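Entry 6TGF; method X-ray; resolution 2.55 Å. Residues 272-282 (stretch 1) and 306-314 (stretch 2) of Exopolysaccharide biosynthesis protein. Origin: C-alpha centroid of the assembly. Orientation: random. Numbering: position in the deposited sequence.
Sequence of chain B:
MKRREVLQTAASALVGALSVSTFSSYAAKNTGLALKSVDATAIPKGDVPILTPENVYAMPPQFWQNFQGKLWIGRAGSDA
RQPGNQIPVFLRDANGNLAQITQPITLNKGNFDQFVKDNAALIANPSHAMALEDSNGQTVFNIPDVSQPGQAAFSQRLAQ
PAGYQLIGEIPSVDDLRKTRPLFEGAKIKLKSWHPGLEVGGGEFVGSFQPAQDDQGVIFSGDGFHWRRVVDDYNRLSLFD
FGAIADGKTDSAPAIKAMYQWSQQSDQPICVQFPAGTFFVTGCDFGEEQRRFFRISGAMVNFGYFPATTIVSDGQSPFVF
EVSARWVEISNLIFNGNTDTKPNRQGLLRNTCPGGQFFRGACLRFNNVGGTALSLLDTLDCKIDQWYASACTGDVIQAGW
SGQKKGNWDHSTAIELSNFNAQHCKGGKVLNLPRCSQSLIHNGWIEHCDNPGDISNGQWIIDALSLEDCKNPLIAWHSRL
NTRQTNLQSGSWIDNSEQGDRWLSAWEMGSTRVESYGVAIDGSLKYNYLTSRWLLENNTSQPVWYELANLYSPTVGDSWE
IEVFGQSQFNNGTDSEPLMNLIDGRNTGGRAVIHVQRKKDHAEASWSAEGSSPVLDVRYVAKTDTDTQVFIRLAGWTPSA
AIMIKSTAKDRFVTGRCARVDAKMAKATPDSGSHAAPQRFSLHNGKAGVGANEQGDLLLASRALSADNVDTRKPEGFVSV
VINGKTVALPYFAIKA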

ATOM      1  N   GLN B 272      -7.451  19.477 -16.543  1.00 37.62           N
ATOM      2  CA  GLN B 272      -6.367  19.816 -15.583  1.00 36.74           C
ATOM      3  C   GLN B 272      -6.605  21.228 -15.036  1.00 36.02           C
ATOM      4  O   GLN B 272      -6.486  22.191 -15.818  1.00 35.86           O
ATOM      5  CB  GLN B 272      -5.002  19.717 -16.265  1.00 36.87           C
ATOM      6  CG  GLN B 272      -3.827  19.994 -15.335  1.00 37.01           C
ATOM      7  CD  GLN B 272      -3.711  18.960 -14.242  1.00 37.07           C
ATOM      8  OE1 GLN B 272      -3.737  17.758 -14.496  1.00 37.21           O
ATOM      9  NE2 GLN B 272      -3.577  19.423 -13.010  1.00 37.06           N
ATOM     10  N   PHE B 273      -6.930  21.334 -13.743  1.00 35.21           N
ATOM     11  CA  PHE B 273      -6.998  22.610 -12.984  1.00 34.62           C
ATOM     12  C   PHE B 273      -5.588  23.053 -12.608  1.00 34.28           C
ATOM     13  O   PHE B 273      -4.759  22.226 -12.237  1.00 34.30           O
ATOM     14  CB  PHE B 273      -7.798  22.458 -11.689  1.00 34.52           C
ATOM     15  CG  PHE B 273      -9.296  22.379 -11.842  1.00 34.40           C
ATOM     16  CD1 PHE B 273      -9.927  21.159 -12.024  1.00 34.29           C
ATOM     17  CD2 PHE B 273     -10.076  23.522 -11.758  1.00 34.43           C
ATOM     18  CE1 PHE B 273     -11.307  21.087 -12.142  1.00 34.28           C
ATOM     19  CE2 PHE B 273     -11.456  23.448 -11.880  1.00 34.44           C
ATOM     20  CZ  PHE B 273     -12.068  22.230 -12.071  1.00 34.41           C
ATOM     21  N   PRO B 274      -5.272  24.364 -12.678  1.00 34.03           N
ATOM     22  CA  PRO B 274      -4.102  24.901 -11.988  1.00 34.06           C
ATOM     23  C   PRO B 274      -4.465  25.100 -10.509  1.00 34.01           C
ATOM     24  O   PRO B 274      -5.615  24.891 -10.161  1.00 33.88           O
ATOM     25  CB  PRO B 274      -3.810  26.214 -12.726  1.00 34.17           C
ATOM     26  CG  PRO B 274      -5.144  26.640 -13.317  1.00 34.09           C
ATOM     27  CD  PRO B 274      -6.006  25.396 -13.423  1.00 33.97           C
ATOM     28  N   ALA B 275      -3.489  25.472  -9.676  1.00 34.09           N
ATOM     29  CA  ALA B 275      -3.691  25.753  -8.234  1.00 34.15           C
ATOM     30  C   ALA B 275      -4.627  26.961  -8.090  1.00 34.16           C
ATOM     31  O   ALA B 275      -4.542  27.876  -8.935  1.00 34.13           O
ATOM     32  CB  ALA B 275      -2.364  25.988  -7.554  1.00 34.31           C
ATOM     33  N   GLY B 276      -5.501  26.944  -7.077  1.00 34.17           N
ATOM     34  CA  GLY B 276      -6.412  28.058  -6.741  1.00 34.32           C
ATOM     35  C   GLY B 276      -7.839  27.593  -6.498  1.00 34.20           C
ATOM     36  O   GLY B 276      -8.096  26.376  -6.588  1.00 34.18           O
ATOM     37  N   THR B 277      -8.736  28.538  -6.192  1.00 34.14           N
ATOM     38  CA  THR B 277     -10.188  28.309  -5.968  1.00 33.97           C
ATOM     39  C   THR B 277     -10.945  28.622  -7.263  1.00 33.73           C
ATOM     40  O   THR B 277     -10.737  29.725  -7.805  1.00 33.91           O
ATOM     41  CB  THR B 277     -10.701  29.150  -4.793  1.00 34.35           C
ATOM     42  OG1 THR B 277      -9.890  28.852  -3.657  1.00 34.46           O
ATOM     43  CG2 THR B 277     -12.156  28.889  -4.467  1.00 34.42           C
ATOM     44  N   PHE B 278     -11.789  27.693  -7.727  1.00 33.32           N
ATOM     45  CA  PHE B 278     -12.547  27.790  -9.003  1.00 33.06           C
ATOM     46  C   PHE B 278     -14.045  27.598  -8.744  1.00 33.34           C
ATOM     47  O   PHE B 278     -14.416  26.665  -8.004  1.00 33.36           O
ATOM     48  CB  PHE B 278     -12.030  26.762 -10.010  1.00 32.45           C
ATOM     49  CG  PHE B 278     -10.630  27.037 -10.491  1.00 32.11           C
ATOM     50  CD1 PHE B 278      -9.535  26.645  -9.740  1.00 32.01           C
ATOM     51  CD2 PHE B 278     -10.409  27.712 -11.680  1.00 31.97           C
ATOM     52  CE1 PHE B 278      -8.246  26.908 -10.176  1.00 31.94           C
ATOM     53  CE2 PHE B 278      -9.119  27.975 -12.115  1.00 31.92           C
ATOM     54  CZ  PHE B 278      -8.042  27.571 -11.363  1.00 31.90           C
ATOM     55  N   PHE B 279     -14.869  28.458  -9.349  1.00 33.67           N
ATOM     56  CA  PHE B 279     -16.352  28.359  -9.353  1.00 34.13           C
ATOM     57  C   PHE B 279     -16.793  27.551 -10.579  1.00 34.12           C
ATOM     58  O   PHE B 279     -16.434  27.930 -11.712  1.00 34.06           O
ATOM     59  CB  PHE B 279     -16.994  29.747  -9.338  1.00 34.51           C
ATOM     60  CG  PHE B 279     -18.501  29.726  -9.339  1.00 34.75           C
ATOM     61  CD1 PHE B 279     -19.202  29.167  -8.281  1.00 34.97           C
ATOM     62  CD2 PHE B 279     -19.221  30.257 -10.398  1.00 34.88           C
ATOM     63  CE1 PHE B 279     -20.588  29.145  -8.282  1.00 35.30           C
ATOM     64  CE2 PHE B 279     -20.607  30.236 -10.397  1.00 35.21           C
ATOM     65  CZ  PHE B 279     -21.287  29.679  -9.340  1.00 35.39           C
ATOM     66  N   VAL B 280     -17.546  26.471 -10.351  1.00 34.28           N
ATOM     67  CA  VAL B 280     -17.989  25.509 -11.401  1.00 34.52           C
ATOM     68  C   VAL B 280     -19.485  25.232 -11.212  1.00 35.34           C
ATOM     69  O   VAL B 280     -19.849  24.672 -10.162  1.00 35.42           O
ATOM     70  CB  VAL B 280     -17.167  24.204 -11.345  1.00 34.07           C
ATOM     71  CG1 VAL B 280     -17.580  23.220 -12.427  1.00 33.91           C
ATOM     72  CG2 VAL B 280     -15.671  24.471 -11.417  1.00 33.75           C
ATOM     73  N   THR B 281     -20.311  25.617 -12.189  1.00 36.27           N
ATOM     74  CA  THR B 281     -21.738  25.212 -12.296  1.00 37.24           C
ATOM     75  C   THR B 281     -21.797  23.784 -12.850  1.00 37.91           C
ATOM     76  O   THR B 281     -20.825  23.372 -13.516  1.00 37.62           O
ATOM     77  CB  THR B 281     -22.544  26.190 -13.162  1.00 37.38           C
ATOM     78  OG1 THR B 281     -21.897  26.314 -14.429  1.00 37.14           O
ATOM     79  CG2 THR B 281     -22.689  27.554 -12.527  1.00 37.61           C
ATOM     80  N   GLY B 282     -22.892  23.068 -12.578  1.00 39.24           N
ATOM     81  CA  GLY B 282     -23.122  21.673 -13.004  1.00 40.13           C
ATOM     82  C   GLY B 282     -22.706  21.433 -14.447  1.00 40.92           C
ATOM     83  O   GLY B 282     -23.329  22.027 -15.347  1.00 41.01           O
ATOM     84  N   PRO B 306      -4.842  19.509  -0.976  1.00 45.36           N
ATOM     85  CA  PRO B 306      -4.693  19.883  -2.383  1.00 44.30           C
ATOM     86  C   PRO B 306      -4.670  21.404  -2.595  1.00 43.34           C
ATOM     87  O   PRO B 306      -5.308  22.111  -1.834  1.00 43.81           O
ATOM     88  CB  PRO B 306      -5.933  19.278  -3.059  1.00 44.19           C
ATOM     89  CG  PRO B 306      -6.336  18.133  -2.156  1.00 44.35           C
ATOM     90  CD  PRO B 306      -5.963  18.581  -0.759  1.00 44.78           C
ATOM     91  N   ALA B 307      -3.955  21.860  -3.629  1.00 41.91           N
ATOM     92  CA  ALA B 307      -3.760  23.291  -3.966  1.00 41.10           C
ATOM     93  C   ALA B 307      -4.888  23.792  -4.879  1.00 40.00           C
ATOM     94  O   ALA B 307      -4.838  24.975  -5.266  1.00 40.29           O
ATOM     95  CB  ALA B 307      -2.408  23.485  -4.607  1.00 41.22           C
ATOM     96  N   THR B 308      -5.864  22.937  -5.210  1.00 38.60           N
ATOM     97  CA  THR B 308      -7.052  23.284  -6.036  1.00 37.72           C
ATOM     98  C   THR B 308      -8.329  23.021  -5.232  1.00 37.02           C
ATOM     99  O   THR B 308      -8.511  21.873  -4.774  1.00 36.49           O
ATOM    100  CB  THR B 308      -7.061  22.503  -7.357  1.00 37.40           C
ATOM    101  OG1 THR B 308      -5.860  22.819  -8.061  1.00 37.36           O
ATOM    102  CG2 THR B 308      -8.258  22.823  -8.226  1.00 37.29           C
ATOM    103  N   THR B 309      -9.175  24.045  -5.080  1.00 36.57           N
ATOM    104  CA  THR B 309     -10.516  23.961  -4.442  1.00 36.35           C
ATOM    105  C   THR B 309     -11.594  24.227  -5.499  1.00 36.10           C
ATOM    106  O   THR B 309     -11.513  25.272  -6.173  1.00 36.07           O
ATOM    107  CB  THR B 309     -10.640  24.933  -3.262  1.00 36.43           C
ATOM    108  OG1 THR B 309      -9.652  24.577  -2.294  1.00 36.28           O
ATOM    109  CG2 THR B 309     -12.009  24.911  -2.618  1.00 36.53           C
ATOM    110  N   ILE B 310     -12.552  23.306  -5.640  1.00 35.92           N
ATOM    111  CA  ILE B 310     -13.796  23.507  -6.442  1.00 36.11           C
ATOM    112  C   ILE B 310     -14.883  24.012  -5.492  1.00 36.48           C
ATOM    113  O   ILE B 310     -14.948  23.525  -4.347  1.00 36.61           O
ATOM    114  CB  ILE B 310     -14.218  22.221  -7.186  1.00 35.90           C
ATOM    115  CG1 ILE B 310     -13.322  21.963  -8.401  1.00 35.66           C
ATOM    116  CG2 ILE B 310     -15.689  22.275  -7.580  1.00 35.98           C
ATOM    117  CD1 ILE B 310     -13.437  20.568  -8.971  1.00 35.54           C
ATOM    118  N   VAL B 311     -15.687  24.966  -5.963  1.00 36.69           N
ATOM    119  CA  VAL B 311     -16.832  25.562  -5.217  1.00 37.19           C
ATOM    120  C   VAL B 311     -17.929  25.863  -6.246  1.00 37.39           C
ATOM    121  O   VAL B 311     -17.578  26.248  -7.375  1.00 37.25           O
ATOM    122  CB  VAL B 311     -16.372  26.797  -4.416  1.00 37.45           C
ATOM    123  CG1 VAL B 311     -16.279  28.056  -5.261  1.00 37.55           C
ATOM    124  CG2 VAL B 311     -17.245  27.045  -3.205  1.00 37.99           C
ATOM    125  N   SER B 312     -19.196  25.634  -5.895  1.00 37.81           N
ATOM    126  CA  SER B 312     -20.343  25.663  -6.843  1.00 38.10           C
ATOM    127  C   SER B 312     -21.543  26.383  -6.216  1.00 38.79           C
ATOM    128  O   SER B 312     -21.369  27.013  -5.152  1.00 39.02           O
ATOM    129  CB  SER B 312     -20.690  24.266  -7.285  1.00 37.85           C
ATOM    130  OG  SER B 312     -21.671  24.283  -8.314  1.00 37.75           O
ATOM    131  N   ASP B 313     -22.707  26.302  -6.871  1.00 39.25           N
ATOM    132  CA  ASP B 313     -23.937  27.070  -6.537  1.00 39.97           C
ATOM    133  C   ASP B 313     -24.989  26.159  -5.891  1.00 40.46           C
ATOM    134  O   ASP B 313     -25.961  26.704  -5.335  1.00 41.12           O
ATOM    135  CB  ASP B 313     -24.496  27.772  -7.780  1.00 40.06           C
ATOM    136  CG  ASP B 313     -24.753  26.856  -8.966  1.00 39.77           C
ATOM    137  OD1 ASP B 313     -24.532  25.637  -8.831  1.00 39.47           O
ATOM    138  OD2 ASP B 313     -25.177  27.372 -10.017  1.00 39.81           O
ATOM    139  N   GLY B 314     -24.817  24.834  -5.972  1.00 40.55           N
ATOM    140  CA  GLY B 314     -25.706  23.839  -5.338  1.00 41.02           C
ATOM    141  C   GLY B 314     -26.930  23.515  -6.183  1.00 41.43           C
ATOM    142  O   GLY B 314     -27.792  22.764  -5.687  1.00 41.59           O
TER
HETATM  143  O   HOH W   1     -24.765  23.594 -10.407  1.00 33.28           O

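The two stretches meet as neighbouring parallel β-strands, joined by a regular ladder of backbone hydrogen bonds that a side-chain hydroxyl extends at each end. The evidence for the parallel arrangement is twofold: the N-to-C directions of strands 276-279 and 308-311 differ by 21°, and the CA atoms of the bridged pairs Gly276-Thr308, Thr277-Thr309, Phe278-Ile310 and Phe279-Val311 lie 4.6 to 5.1 Å apart.

Five backbone bonds form the ladder. Gly276 N donates to Ala307 O at 2.8 Å, and Gly276 O accepts from Thr309 N at 3.0 Å. Phe278 repeats the pattern two residues later, its N donating to Thr309 O and its O accepting from Val311 N, both at 2.9 Å. Val280 N then donates to Val311 O at 3.0 Å. The N-H...O angles, 145° to 162°, support all five assignments. Alternate residues of stretch 1 thus do the bonding, as expected between parallel strands. Between these rungs, CA-H...O contacts accompany the close approach of the backbones, the shortest being Phe279 CA to Val311 O at 3.1 Å.

Beyond the ladder, hydroxyls reach carbonyl groups across the gap. Thr308 OG1 donates to Pro274 O at 3.0 Å, and Ser312 OG donates to Val280 O at 2.6 Å. Both residue types suit these places because a short side chain carries a donor directly to the opposing backbone. The m rotamer of Thr308 (chi1 -59°) also leaves CG2 3.5 Å from Phe273 CB, so one side chain combines a polar bond with an apolar contact.

On the face carrying Thr308, Phe278 and Ile310, all three residues are buried. Phe273, whose CA-to-CB bond points toward stretch 2, joins them: its CZ lies 3.8 Å from Ile310 CD1. Ile310, with chi1 -75° and chi2 165°, brings its end nearer to stretch 1 than its CA-to-CB direction alone suggests. Val280 CG2 adds a looser contact with Ile310 CG2 at 4.4 Å. Apolar side chains are well suited to this enclosed side of the pair.

The other face, carrying Thr277, Phe279, Thr309 and Val311, is more open, and its mixture of threonines and apolar residues fits that setting. Phe279 CD1 lies 4.3 Å from Val311 CG1, while the end of the same ring passes along the following backbone, with CE1 3.6 Å from Ser312 C. Its CZ is 4.0 Å from Asp313 CB.

Gly276 is accounted for by its own backbone: at phi 133° and psi -180°, a CB would be jammed against the carbonyl oxygen of Ala275. At the far end, a water links the stretches, accepting from Gly282 N at 2.9 Å and donating to Asp313 OD1 at 2.6 Å. The carboxylate suits this position as an acceptor, and Thr281 CG2 packs 3.5 Å from Asp313 OD2. Altogether, the contact buries 683 Å², summed over both sides.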